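PDB 3HDX: SusD superfamily protein from Bacteroides thetaiotaomicron VPI-5482, which probably binds polysaccharide at the outer membrane, as a SusD-family protein of carbohydrate metabolism in a gut bacterium. Local coordinates for residues Ala84-Met89 with Ala116-Ala121; Leu134-Tyr139 with Leu156-Ala161; Arg77-Ile82 with Gly142-Met147; Gly20-Thr25 with Ile111-Ala116; Ala27-Ala30 with Thr34-Ile37. All blocks are in the same frame, centred on the assembly; numbering follows the deposited sequence. Where two conformers were deposited one is given.

Interaction 1 of 5, residues Ala84-Met89 with Ala116-Ala121; sequences AASVFM and ALRAFA
Ala85 and Arg118 are the nearest backbone pair, their CA atoms 6.1 Å apart, where two short helical segments run nearly antiparallel at 156°. The axes of these segments approach to 9.7 Å. The closeness is possible because a methyl group faces the neighbour: Ala85 CB lies 3.8 Å from Arg118 CB. Beyond CB, Arg118 does most of the work. Its CG stands anti to the backbone N, and a bend at chi3 (69°) brings the guanidinium to Ser86 and Met89. NH1 donates to Ser86 OG over 2.9 Å, with an N-H...O angle of 140°. The serine oxygen lies at the guanidinium edge, close to its plane. Ser86 OG also hydrogen-bonds to Ile82 O one turn earlier, so two hydrogen bonds hold the hydroxyl. Selenomethionine Met89 comes over one face of the guanidinium, offset toward the rim, with SE 3.4 Å from Arg118 NH2. That same nitrogen forms a salt bridge to Glu162 on helix 152-169. A leucine in place of Arg118 is likely to leave Ser86 OG without the NH1 donor and Glu162 without this counter-charge. One buried arginine therefore ties three helices together. Near-antiparallel packing of neighbouring helices is characteristic of the TPR-like helical scaffold of SusD-family proteins.

Interaction 2 of 5, residues Leu134-Tyr139 with Leu156-Ala161; sequences LVTYSY and LSYAKA
Leu134 and Thr136 both touch the ring of Tyr158, and they do so from the same side of its plane. Leu134 CD1 sits over the face in a CH-pi contact, 4.0 Å from the ring centroid and 28° off the normal. Its closest ring atom is Tyr158 CD2, at 3.6 Å. Thr136 CG2 arrives obliquely near the hydroxyl end, 3.6 Å from Tyr158 CE1. A water in the plane of the ring hydrogen-bonds to Tyr158 OH at 2.7 Å. The same water donates to Thr136 O at 3.0 Å. A chi1 of 170° swings the Tyr158 ring away from its own N, out from helix 152-169 to lie against the loop. Further out, Thr150 OG1 bonds to Leu134 N and Tyr122 OH bonds to Val135 O; these bonds are consistent with a defined course for the loop. Tyr158 also packs on Arg118 of helix 104-129. Losing the ring to an alanine here is likely to open a gap next to Leu134 and Thr136 and leave the bridging water without its phenolic partner. No direct hydrogen bond joins the two segments. Their cohesion therefore rests on methyl-to-ring packing, with the water as a polar link at the partly exposed margin.

Interaction 3 of 5, residues Arg77-Ile82 with Gly142-Met147; sequences RFYAVI and GTFPSM
Tyr79 and Phe144 form a T-shaped (edge-to-face) aromatic pair that joins helix 76-91 of the TPR-like helical scaffold to the loop between helices 104-129 and 152-169. Phe144 supplies the edge and Tyr79 the face. The ring planes stand at 72°, and the centroids are 4.9 Å apart. The contact belongs wholly to the side chains, since the nearest CA atoms, those of Tyr79 and Phe144, are still 9.2 Å apart. Each ring is carried far out from its backbone. In Phe144 the first torsion (chi1 -170°) sets the ring opposite the backbone N and projects it from the loop toward the helix. Tyr79 has CG anti to its carbonyl carbon (chi1 -72°), which turns the ring face to Phe144.

Both rings have further aromatic neighbours. Tyr79 meets Trp75 edge-to-face, and Phe144 meets Tyr139 in the same manner, so the pair belongs to a wider aromatic cluster. The polar end of Tyr79 is settled elsewhere: its OH hydrogen-bonds to Pro133 O. That bond ties the far end of the ring to the start of the same loop and restrains its position. Pro145 CD covers one face of Phe144, 3.5 Å above the ring plane and offset toward the rim. The edge that Phe144 presents is its CE1-CZ bond, laid along the length of the tyrosine ring. CE1 lies 3.7 Å from Tyr79 CG, while CZ lies 3.9 Å from Tyr79 CZ, nearer the hydroxyl.

Interaction 4 of 5, residues Gly20-Thr25 with Ile111-Ala116; sequences GVYGLT and IAQVRA
The Tyr22 ring receives Gln113 OE1 at its edge, near the ring plane, where the phenol OH donates to the amide oxygen. The bond is short, 2.5 Å from Tyr22 OH to Gln113 OE1. It runs in the carbonyl plane onto a lone pair, with a C=O...O angle of 122°. The ring and amide planes are 58° apart. Tyr22 CG lies opposite the carbonyl carbon (chi1 -80°), which sends the phenol to Gln113. Tyr22 OH also accepts from Phe194 N in a nearby loop, which gives the hydroxyl two partners. Gln113 NE2 binds Tyr181 OH and Tyr109 O. These bonds fix which way round the amide sits. Leu117 and Leu193 pack against the tyrosine.

Beside this polar link, Val21 and Val114 make the apolar part of the contact. Val21 CG2 meets Val114 CG1 at 3.9 Å, with the side chains crossing at about a right angle. One turn on, Thr25 OG1 donates to Val21 O over 2.8 Å from above the carbonyl plane. Thr25 N reaches that oxygen from the opposite face, as an ordinary helical bond. The whole is buried helix-to-helix packing, joining helices 11-30 and 104-129 in the TPR-like scaffold of the SusD fold.

Interaction 5 of 5, residues Ala27-Ala30 with Thr34-Ile37; sequences AALA and THWI
Leu29 and His35 make the one hydrogen bond across the contact, between backbone atoms. His35 N donates to Leu29 O over 2.8 Å, in the carbonyl plane, with an N-H...O angle of 140°. The bond pairs a carbonyl from the last turn of helix 11-30 with an amide from the first turn of helix 34-41.

Van der Waals packing is built round the same oxygen. Thr34 CB lies 3.3 Å from Leu29 O, and His35 CB lies 3.5 Å from it. Leu29 CD2 comes obliquely to the imidazole, 4.1 Å from His35 ND1. The histidine holds its chi1 at -173°, and this brings the imidazole to Leu29 CD2. Ile358 of strand 358-361 packs on both.

The polar side-chain ends find their partners outside the two segments. Thr34 OG1 hydrogen-bonds to Asp31 O in the connecting residues. His35 ND1 bonds to Tyr124 OH on helix 104-129, and NE2 makes a weak bond to Glu427 O. Arg77 NE binds Ala28 O, bringing in helix 76-91 at the end of helix 11-30. The arrangement is a short helix-to-helix junction, in which a three-residue break separates two helices; it is a buried joint of the SusD-family helical fold.

From the N terminus, helix 11-30 takes part first. Interaction 5 closes the shortest loop, joining its end to the start of helix 34-41. This small loop lies within the much longer one of interaction 4, which brings helix 104-129 back to residues 20-25. Interaction 3 starts inside that long loop and ends beyond it, so the two cross. Interaction 1 also crosses interaction 4, shares Ala116 with it, and lies within the span of interaction 3. Interaction 2 follows interaction 1 in series, crosses interaction 3, and adds helix 152-169. Together they link helix 11-30 to 34-41 and 104-129, helix 104-129 to 76-91, and the loop at 130-151 to 76-91 and 152-169.

Interaction 1 of 5, residues Ala84-Met89 with Ala116-Ala121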
# COMPACT_ATOMS: atom_id res chain seq x y z
N ALA A 84 6.63 -18.47 -5.14
CA ALA A 84 8.07 -18.27 -4.90
C ALA A 84 8.38 -18.32 -3.40
O ALA A 84 9.40 -18.91 -2.97
CB ALA A 84 8.55 -16.96 -5.52
N ALA A 85 7.51 -17.71 -2.58
CA ALA A 85 7.66 -17.77 -1.11
C ALA A 85 7.52 -19.22 -0.61
O ALA A 85 8.35 -19.66 0.18
CB ALA A 85 6.63 -16.84 -0.43
N SER A 86 6.52 -19.94 -1.10
CA SER A 86 6.33 -21.32 -0.68
C SER A 86 7.55 -22.20 -1.01
O SER A 86 7.99 -23.00 -0.18
CB SER A 86 5.10 -21.91 -1.34
OG SER A 86 3.94 -21.19 -0.94
N VAL A 87 8.09 -22.02 -2.22
CA VAL A 87 9.29 -22.78 -2.64
C VAL A 87 10.48 -22.43 -1.73
O VAL A 87 11.21 -23.33 -1.26
CB VAL A 87 9.65 -22.55 -4.15
CG1 VAL A 87 11.01 -23.20 -4.48
CG2 VAL A 87 8.56 -23.13 -5.04
N PHE A 88 10.66 -21.13 -1.45
CA PHE A 88 11.75 -20.70 -0.60
C PHE A 88 11.64 -21.39 0.78
O PHE A 88 12.63 -21.93 1.29
CB PHE A 88 11.76 -19.17 -0.45
CG PHE A 88 12.96 -18.64 0.29
CD1 PHE A 88 13.08 -18.75 1.67
CD2 PHE A 88 14.01 -18.04 -0.42
CE1 PHE A 88 14.21 -18.31 2.31
CE2 PHE A 88 15.11 -17.60 0.22
CZ PHE A 88 15.23 -17.75 1.57
N MSE A 89 10.45 -21.41 1.36
CA MSE A 89 10.28 -22.02 2.68
C MSE A 89 10.53 -23.52 2.67
O MSE A 89 10.97 -24.07 3.69
CB MSE A 89 8.89 -21.72 3.23
CG MSE A 89 8.68 -20.21 3.43
SE MSE A 89 6.88 -19.69 3.79
CE MSE A 89 6.73 -20.34 5.54
N ALA A 116 6.07 -13.34 5.47
CA ALA A 116 5.36 -12.06 5.57
C ALA A 116 4.96 -11.52 4.18
O ALA A 116 3.86 -10.96 4.03
CB ALA A 116 6.21 -11.02 6.35
N LEU A 117 5.84 -11.67 3.19
CA LEU A 117 5.53 -11.23 1.84
C LEU A 117 4.36 -12.01 1.26
O LEU A 117 3.49 -11.45 0.58
CB LEU A 117 6.77 -11.29 0.94
CG LEU A 117 7.88 -10.26 1.22
CD1 LEU A 117 9.20 -10.67 0.54
CD2 LEU A 117 7.48 -8.87 0.74
N ARG A 118 4.34 -13.32 1.49
CA ARG A 118 3.21 -14.14 1.05
C ARG A 118 1.90 -13.67 1.70
O ARG A 118 0.87 -13.58 1.02
CB ARG A 118 3.49 -15.62 1.31
CG ARG A 118 2.32 -16.54 1.00
CD ARG A 118 2.74 -18.00 1.04
NE ARG A 118 3.04 -18.42 2.41
CZ ARG A 118 3.34 -19.66 2.80
NH1 ARG A 118 3.49 -20.63 1.89
NH2 ARG A 118 3.54 -19.92 4.09
N ALA A 119 1.95 -13.43 3.03
CA ALA A 119 0.79 -12.97 3.77
C ALA A 119 0.31 -11.61 3.26
O ALA A 119 -0.91 -11.38 3.12
CB ALA A 119 1.07 -12.94 5.29
N PHE A 120 1.26 -10.72 2.99
CA PHE A 120 0.94 -9.40 2.39
C PHE A 120 0.26 -9.56 1.04
O PHE A 120 -0.75 -8.88 0.77
CB PHE A 120 2.21 -8.54 2.29
CG PHE A 120 2.02 -7.24 1.58
CD1 PHE A 120 1.36 -6.20 2.18
CD2 PHE A 120 2.51 -7.08 0.28
CE1 PHE A 120 1.20 -4.98 1.50
CE2 PHE A 120 2.34 -5.88 -0.40
CZ PHE A 120 1.70 -4.83 0.21
N ALA A 121 0.81 -10.43 0.19
CA ALA A 121 0.21 -10.67 -1.12
C ALA A 121 -1.24 -11.13 -0.98
O ALA A 121 -2.12 -10.62 -1.69
CB ALA A 121 1.06 -11.70 -1.94

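Interaction 2 of 5, residues Leu134-Tyr139 with Leu156-Ala161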
# COMPACT_ATOMS: atom_id res chain seq x y z
N LEU A 134 -7.06 -20.23 -1.74
CA LEU A 134 -6.06 -20.26 -0.68
C LEU A 134 -5.09 -21.44 -0.92
O LEU A 134 -5.42 -22.59 -0.65
CB LEU A 134 -6.72 -20.33 0.69
CG LEU A 134 -5.75 -20.37 1.88
CD1 LEU A 134 -4.70 -19.24 1.89
CD2 LEU A 134 -6.59 -20.41 3.22
N VAL A 135 -3.94 -21.12 -1.50
CA VAL A 135 -2.87 -22.06 -1.79
C VAL A 135 -1.76 -21.88 -0.73
O VAL A 135 -1.17 -20.81 -0.60
CB VAL A 135 -2.33 -21.85 -3.22
CG1 VAL A 135 -1.19 -22.87 -3.51
CG2 VAL A 135 -3.48 -21.94 -4.26
N THR A 136 -1.44 -22.95 -0.01
CA THR A 136 -0.49 -22.90 1.12
C THR A 136 0.80 -23.73 0.89
O THR A 136 1.58 -23.97 1.83
CB THR A 136 -1.22 -23.44 2.40
OG1 THR A 136 -1.60 -24.80 2.15
CG2 THR A 136 -2.47 -22.60 2.71
N TYR A 137 0.97 -24.18 -0.35
CA TYR A 137 2.07 -25.07 -0.73
C TYR A 137 2.54 -24.74 -2.14
O TYR A 137 1.77 -24.17 -2.93
CB TYR A 137 1.58 -26.51 -0.64
CG TYR A 137 0.35 -26.81 -1.48
CD1 TYR A 137 -0.93 -26.57 -1.00
CD2 TYR A 137 0.48 -27.33 -2.79
CE1 TYR A 137 -2.04 -26.78 -1.77
CE2 TYR A 137 -0.64 -27.58 -3.56
CZ TYR A 137 -1.89 -27.33 -3.05
OH TYR A 137 -3.01 -27.57 -3.79
N SER A 138 3.76 -25.16 -2.49
CA SER A 138 4.26 -24.86 -3.82
C SER A 138 3.67 -25.78 -4.89
O SER A 138 3.23 -26.91 -4.61
CB SER A 138 5.78 -24.91 -3.89
OG SER A 138 6.23 -26.23 -3.78
N TYR A 139 3.64 -25.27 -6.12
CA TYR A 139 3.12 -26.03 -7.26
C TYR A 139 3.96 -25.67 -8.48
O TYR A 139 4.73 -24.72 -8.43
CB TYR A 139 1.64 -25.76 -7.48
CG TYR A 139 1.30 -24.31 -7.67
CD1 TYR A 139 1.07 -23.48 -6.57
CD2 TYR A 139 1.26 -23.75 -8.94
CE1 TYR A 139 0.79 -22.12 -6.75
CE2 TYR A 139 0.99 -22.39 -9.14
CZ TYR A 139 0.75 -21.59 -8.04
OH TYR A 139 0.48 -20.27 -8.25
N LEU A 156 -7.89 -14.20 5.05
CA LEU A 156 -7.33 -13.21 5.97
C LEU A 156 -6.93 -13.86 7.29
O LEU A 156 -5.93 -13.47 7.90
CB LEU A 156 -8.33 -12.06 6.15
CG LEU A 156 -8.54 -11.23 4.89
CD1 LEU A 156 -9.56 -10.11 5.17
CD2 LEU A 156 -7.23 -10.63 4.34
N SER A 157 -7.69 -14.85 7.77
CA SER A 157 -7.28 -15.55 9.00
C SER A 157 -5.94 -16.28 8.80
O SER A 157 -5.09 -16.29 9.70
CB SER A 157 -8.32 -16.58 9.45
OG SER A 157 -9.49 -15.97 9.89
N TYR A 158 -5.73 -16.84 7.62
CA TYR A 158 -4.44 -17.45 7.28
C TYR A 158 -3.34 -16.37 7.29
O TYR A 158 -2.27 -16.54 7.94
CB TYR A 158 -4.51 -18.16 5.90
CG TYR A 158 -3.19 -18.62 5.35
CD1 TYR A 158 -2.61 -19.79 5.78
CD2 TYR A 158 -2.52 -17.86 4.39
CE1 TYR A 158 -1.43 -20.25 5.25
CE2 TYR A 158 -1.35 -18.30 3.84
CZ TYR A 158 -0.78 -19.49 4.28
OH TYR A 158 0.40 -19.91 3.74
N ALA A 159 -3.61 -15.25 6.61
CA ALA A 159 -2.63 -14.15 6.53
C ALA A 159 -2.23 -13.62 7.92
O ALA A 159 -1.05 -13.41 8.20
CB ALA A 159 -3.07 -13.07 5.60
N LYS A 160 -3.23 -13.46 8.79
CA LYS A 160 -2.98 -12.95 10.16
C LYS A 160 -2.08 -13.91 10.95
O LYS A 160 -1.12 -13.49 11.58
CB LYS A 160 -4.29 -12.69 10.93
CG LYS A 160 -5.07 -11.43 10.49
CD LYS A 160 -6.32 -11.17 11.34
CE LYS A 160 -7.40 -12.23 11.09
NZ LYS A 160 -8.67 -12.08 11.92
N ALA A 161 -2.39 -15.21 10.88
CA ALA A 161 -1.63 -16.21 11.62
C ALA A 161 -0.20 -16.30 11.10
O ALA A 161 0.76 -16.39 11.87
CB ALA A 161 -2.33 -17.58 11.60
O HOH W 1 1.27 -22.36 4.31

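Interaction 3 of 5, residues Arg77-Ile82 with Gly142-Met147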
# COMPACT_ATOMS: atom_id res chain seq x y z
N ARG A 77 0.18 -12.56 -11.15
CA ARG A 77 1.33 -11.93 -10.53
C ARG A 77 1.36 -12.05 -9.00
O ARG A 77 2.43 -12.11 -8.41
CB ARG A 77 1.47 -10.48 -10.98
CG ARG A 77 0.31 -9.58 -10.58
CD ARG A 77 0.31 -8.25 -11.36
NE ARG A 77 -0.76 -7.35 -10.95
CZ ARG A 77 -2.04 -7.43 -11.35
NH1 ARG A 77 -2.46 -8.44 -12.15
NH2 ARG A 77 -2.94 -6.51 -10.96
N PHE A 78 0.19 -12.11 -8.38
CA PHE A 78 0.12 -12.35 -6.94
C PHE A 78 0.48 -13.79 -6.58
O PHE A 78 1.24 -14.01 -5.66
CB PHE A 78 -1.23 -11.90 -6.38
CG PHE A 78 -1.39 -10.42 -6.42
CD1 PHE A 78 -0.87 -9.65 -5.36
CD2 PHE A 78 -1.92 -9.77 -7.51
CE1 PHE A 78 -0.96 -8.26 -5.38
CE2 PHE A 78 -1.98 -8.38 -7.53
CZ PHE A 78 -1.51 -7.64 -6.48
N TYR A 79 -0.06 -14.75 -7.32
CA TYR A 79 0.31 -16.16 -7.11
C TYR A 79 1.79 -16.40 -7.42
O TYR A 79 2.41 -17.28 -6.80
CB TYR A 79 -0.63 -17.14 -7.82
CG TYR A 79 -1.94 -17.17 -7.11
CD1 TYR A 79 -2.04 -17.82 -5.87
CD2 TYR A 79 -3.07 -16.56 -7.63
CE1 TYR A 79 -3.21 -17.81 -5.16
CE2 TYR A 79 -4.23 -16.56 -6.93
CZ TYR A 79 -4.31 -17.19 -5.69
OH TYR A 79 -5.49 -17.12 -5.01
N ALA A 80 2.41 -15.58 -8.29
CA ALA A 80 3.86 -15.71 -8.50
C ALA A 80 4.63 -15.44 -7.20
O ALA A 80 5.62 -16.11 -6.90
CB ALA A 80 4.35 -14.80 -9.64
N VAL A 81 4.16 -14.44 -6.44
CA VAL A 81 4.79 -14.14 -5.14
C VAL A 81 4.59 -15.33 -4.17
O VAL A 81 5.53 -15.79 -3.52
CB VAL A 81 4.17 -12.90 -4.49
CG1 VAL A 81 4.71 -12.70 -3.05
CG2 VAL A 81 4.36 -11.66 -5.37
N ILE A 82 3.34 -15.73 -4.04
CA ILE A 82 2.92 -16.79 -3.10
C ILE A 82 3.72 -18.09 -3.38
O ILE A 82 4.26 -18.69 -2.48
CB ILE A 82 1.39 -17.01 -3.21
CG1 ILE A 82 0.66 -15.77 -2.63
CG2 ILE A 82 0.94 -18.33 -2.53
CD1 ILE A 82 -0.80 -15.58 -3.15
N GLY A 142 3.01 -23.13 -14.74
CA GLY A 142 2.19 -23.65 -15.85
C GLY A 142 1.00 -24.44 -15.37
O GLY A 142 0.15 -24.84 -16.16
N THR A 143 0.93 -24.72 -14.05
CA THR A 143 -0.19 -25.41 -13.48
C THR A 143 -0.71 -24.49 -12.36
O THR A 143 -0.02 -23.52 -11.94
CB THR A 143 0.21 -26.76 -12.88
OG1 THR A 143 0.93 -26.58 -11.64
CG2 THR A 143 1.06 -27.59 -13.88
N PHE A 144 -1.92 -24.76 -11.95
CA PHE A 144 -2.48 -24.10 -10.77
C PHE A 144 -3.37 -25.12 -10.07
O PHE A 144 -4.09 -25.89 -10.74
CB PHE A 144 -3.27 -22.86 -11.17
CG PHE A 144 -3.67 -22.03 -9.99
CD1 PHE A 144 -2.73 -21.23 -9.38
CD2 PHE A 144 -4.98 -22.10 -9.48
CE1 PHE A 144 -3.07 -20.47 -8.23
CE2 PHE A 144 -5.35 -21.34 -8.36
CZ PHE A 144 -4.39 -20.51 -7.73
N PRO A 145 -3.33 -25.17 -8.70
CA PRO A 145 -4.18 -26.16 -8.03
C PRO A 145 -5.66 -26.07 -8.40
O PRO A 145 -6.19 -24.96 -8.53
CB PRO A 145 -3.99 -25.82 -6.53
CG PRO A 145 -2.58 -25.25 -6.49
CD PRO A 145 -2.47 -24.44 -7.75
N SER A 146 -6.30 -27.25 -8.57
CA SER A 146 -7.72 -27.33 -8.91
C SER A 146 -8.53 -27.19 -7.63
O SER A 146 -8.72 -28.16 -6.85
CB SER A 146 -8.08 -28.62 -9.63
OG SER A 146 -9.46 -28.62 -9.92
N MSE A 147 -9.01 -25.97 -7.39
CA MSE A 147 -9.76 -25.63 -6.19
C MSE A 147 -10.56 -24.36 -6.44
O MSE A 147 -10.19 -23.56 -7.32
CB MSE A 147 -8.77 -25.43 -5.01
CG MSE A 147 -7.84 -24.23 -5.16
SE MSE A 147 -6.81 -23.81 -3.59
CE MSE A 147 -8.25 -23.53 -2.39

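Interaction 4 of 5, residues Gly20-Thr25 with Ile111-Ala116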
# COMPACT_ATOMS: atom_id res chain seq x y z
N GLY A 20 14.49 -12.25 -5.08
CA GLY A 20 13.49 -12.55 -6.07
C GLY A 20 12.06 -12.47 -5.56
O GLY A 20 11.18 -12.02 -6.29
N VAL A 21 11.81 -12.92 -4.31
CA VAL A 21 10.46 -12.83 -3.73
C VAL A 21 10.08 -11.33 -3.57
O VAL A 21 8.95 -10.93 -3.90
CB VAL A 21 10.31 -13.61 -2.42
CG1 VAL A 21 8.87 -13.52 -1.91
CG2 VAL A 21 10.73 -15.09 -2.62
N TYR A 22 11.03 -10.50 -3.10
CA TYR A 22 10.81 -9.05 -3.04
C TYR A 22 10.50 -8.49 -4.42
O TYR A 22 9.60 -7.67 -4.57
CB TYR A 22 12.01 -8.31 -2.46
CG TYR A 22 12.10 -8.33 -0.93
CD1 TYR A 22 11.34 -7.43 -0.16
CD2 TYR A 22 12.91 -9.21 -0.25
CE1 TYR A 22 11.37 -7.43 1.24
CE2 TYR A 22 12.97 -9.23 1.14
CZ TYR A 22 12.22 -8.31 1.88
OH TYR A 22 12.29 -8.33 3.25
N GLY A 23 11.26 -8.91 -5.43
CA GLY A 23 11.05 -8.43 -6.78
C GLY A 23 9.69 -8.76 -7.34
O GLY A 23 9.05 -7.92 -7.99
N LEU A 24 9.26 -10.00 -7.10
CA LEU A 24 7.94 -10.45 -7.53
C LEU A 24 6.84 -9.66 -6.84
O LEU A 24 5.82 -9.38 -7.46
CB LEU A 24 7.77 -11.95 -7.31
CG LEU A 24 8.63 -12.85 -8.21
CD1 LEU A 24 8.61 -14.28 -7.68
CD2 LEU A 24 8.12 -12.74 -9.64
N THR A 25 7.03 -9.34 -5.55
CA THR A 25 6.02 -8.59 -4.78
C THR A 25 5.89 -7.16 -5.34
O THR A 25 4.80 -6.67 -5.60
CB THR A 25 6.28 -8.59 -3.28
OG1 THR A 25 6.55 -9.94 -2.82
CG2 THR A 25 5.04 -8.01 -2.56
N ILE A 111 13.18 -16.78 6.08
CA ILE A 111 11.88 -17.46 6.13
C ILE A 111 10.80 -16.47 6.60
O ILE A 111 9.70 -16.41 6.03
CB ILE A 111 11.89 -18.70 7.09
CG1 ILE A 111 12.80 -19.83 6.54
CG2 ILE A 111 10.49 -19.22 7.33
CD1 ILE A 111 12.32 -20.49 5.28
N ALA A 112 11.10 -15.71 7.65
CA ALA A 112 10.13 -14.76 8.19
C ALA A 112 9.74 -13.69 7.14
O ALA A 112 8.56 -13.33 7.02
CB ALA A 112 10.64 -14.14 9.49
N GLN A 113 10.72 -13.22 6.37
CA GLN A 113 10.46 -12.25 5.31
C GLN A 113 9.57 -12.82 4.24
O GLN A 113 8.58 -12.16 3.86
CB GLN A 113 11.75 -11.72 4.71
CG GLN A 113 12.53 -10.80 5.66
CD GLN A 113 13.92 -10.54 5.16
OE1 GLN A 113 14.15 -9.67 4.31
NE2 GLN A 113 14.89 -11.30 5.72
N VAL A 114 9.92 -14.01 3.71
CA VAL A 114 9.10 -14.58 2.62
C VAL A 114 7.70 -14.93 3.13
O VAL A 114 6.71 -14.75 2.42
CB VAL A 114 9.77 -15.75 1.85
CG1 VAL A 114 11.10 -15.26 1.27
CG2 VAL A 114 9.92 -16.96 2.71
N ARG A 115 7.60 -15.41 4.37
CA ARG A 115 6.31 -15.72 4.97
C ARG A 115 5.46 -14.44 5.03
O ARG A 115 4.25 -14.48 4.72
CB ARG A 115 6.49 -16.29 6.39
CG ARG A 115 5.24 -16.74 7.04
CD ARG A 115 5.43 -17.18 8.45
NE ARG A 115 6.22 -18.37 8.64
CZ ARG A 115 5.81 -19.62 8.64
NH1 ARG A 115 4.60 -19.95 8.21
NH2 ARG A 115 6.67 -20.59 8.97
N ALA A 116 6.07 -13.34 5.47
CA ALA A 116 5.36 -12.06 5.57
C ALA A 116 4.96 -11.52 4.18
O ALA A 116 3.86 -10.96 4.03
CB ALA A 116 6.21 -11.02 6.35

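Interaction 5 of 5, residues Ala27-Ala30 with Thr34-Ile37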
# COMPACT_ATOMS: atom_id res chain seq x y z
N ALA A 27 6.65 -6.32 -8.42
CA ALA A 27 6.02 -6.50 -9.72
C ALA A 27 4.50 -6.67 -9.65
O ALA A 27 3.77 -6.13 -10.50
CB ALA A 27 6.65 -7.66 -10.47
N ALA A 28 4.00 -7.35 -8.61
CA ALA A 28 2.55 -7.55 -8.46
C ALA A 28 1.81 -6.22 -8.30
O ALA A 28 0.75 -6.02 -8.86
CB ALA A 28 2.22 -8.47 -7.25
N LEU A 29 2.42 -5.32 -7.53
CA LEU A 29 1.84 -3.99 -7.25
C LEU A 29 2.11 -2.99 -8.37
O LEU A 29 1.32 -2.09 -8.60
CB LEU A 29 2.37 -3.41 -5.92
CG LEU A 29 1.63 -3.88 -4.68
CD1 LEU A 29 1.64 -5.38 -4.49
CD2 LEU A 29 2.18 -3.18 -3.46
N ALA A 30 3.24 -3.14 -9.04
CA ALA A 30 3.68 -2.16 -10.05
C ALA A 30 3.18 -2.46 -11.46
O ALA A 30 2.99 -1.52 -12.23
CB ALA A 30 5.22 -2.02 -10.06
N THR A 34 -0.89 -1.09 -11.15
CA THR A 34 -1.89 -1.68 -10.28
C THR A 34 -2.13 -0.91 -8.99
O THR A 34 -3.26 -0.61 -8.64
CB THR A 34 -1.54 -3.17 -9.94
OG1 THR A 34 -1.75 -3.98 -11.11
CG2 THR A 34 -2.35 -3.70 -8.74
N HIS A 35 -1.06 -0.56 -8.30
CA HIS A 35 -1.21 0.06 -6.98
C HIS A 35 -2.06 1.33 -7.01
O HIS A 35 -2.98 1.50 -6.21
CB HIS A 35 0.18 0.33 -6.38
CG HIS A 35 0.15 0.81 -4.95
ND1 HIS A 35 -0.34 0.06 -3.91
CD2 HIS A 35 0.62 1.96 -4.41
CE1 HIS A 35 -0.20 0.75 -2.79
NE2 HIS A 35 0.38 1.90 -3.06
N TRP A 36 -1.81 2.15 -8.03
CA TRP A 36 -2.49 3.43 -8.20
C TRP A 36 -3.82 3.28 -8.91
O TRP A 36 -4.77 4.00 -8.59
CB TRP A 36 -1.55 4.45 -8.87
CG TRP A 36 -0.26 4.50 -8.11
CD1 TRP A 36 -0.01 5.18 -6.95
CD2 TRP A 36 0.91 3.72 -8.39
NE1 TRP A 36 1.26 4.88 -6.50
CE2 TRP A 36 1.84 3.99 -7.36
CE3 TRP A 36 1.26 2.80 -9.40
CZ2 TRP A 36 3.10 3.38 -7.32
CZ3 TRP A 36 2.51 2.19 -9.36
CH2 TRP A 36 3.41 2.47 -8.31
N ILE A 37 -3.86 2.38 -9.90
CA ILE A 37 -5.09 2.11 -10.64
C ILE A 37 -6.16 1.58 -9.69
O ILE A 37 -7.30 2.08 -9.65
CB ILE A 37 -4.83 1.07 -11.78
CG1 ILE A 37 -3.97 1.68 -12.91
CG2 ILE A 37 -6.14 0.47 -12.29
CD1 ILE A 37 -4.57 2.80 -13.66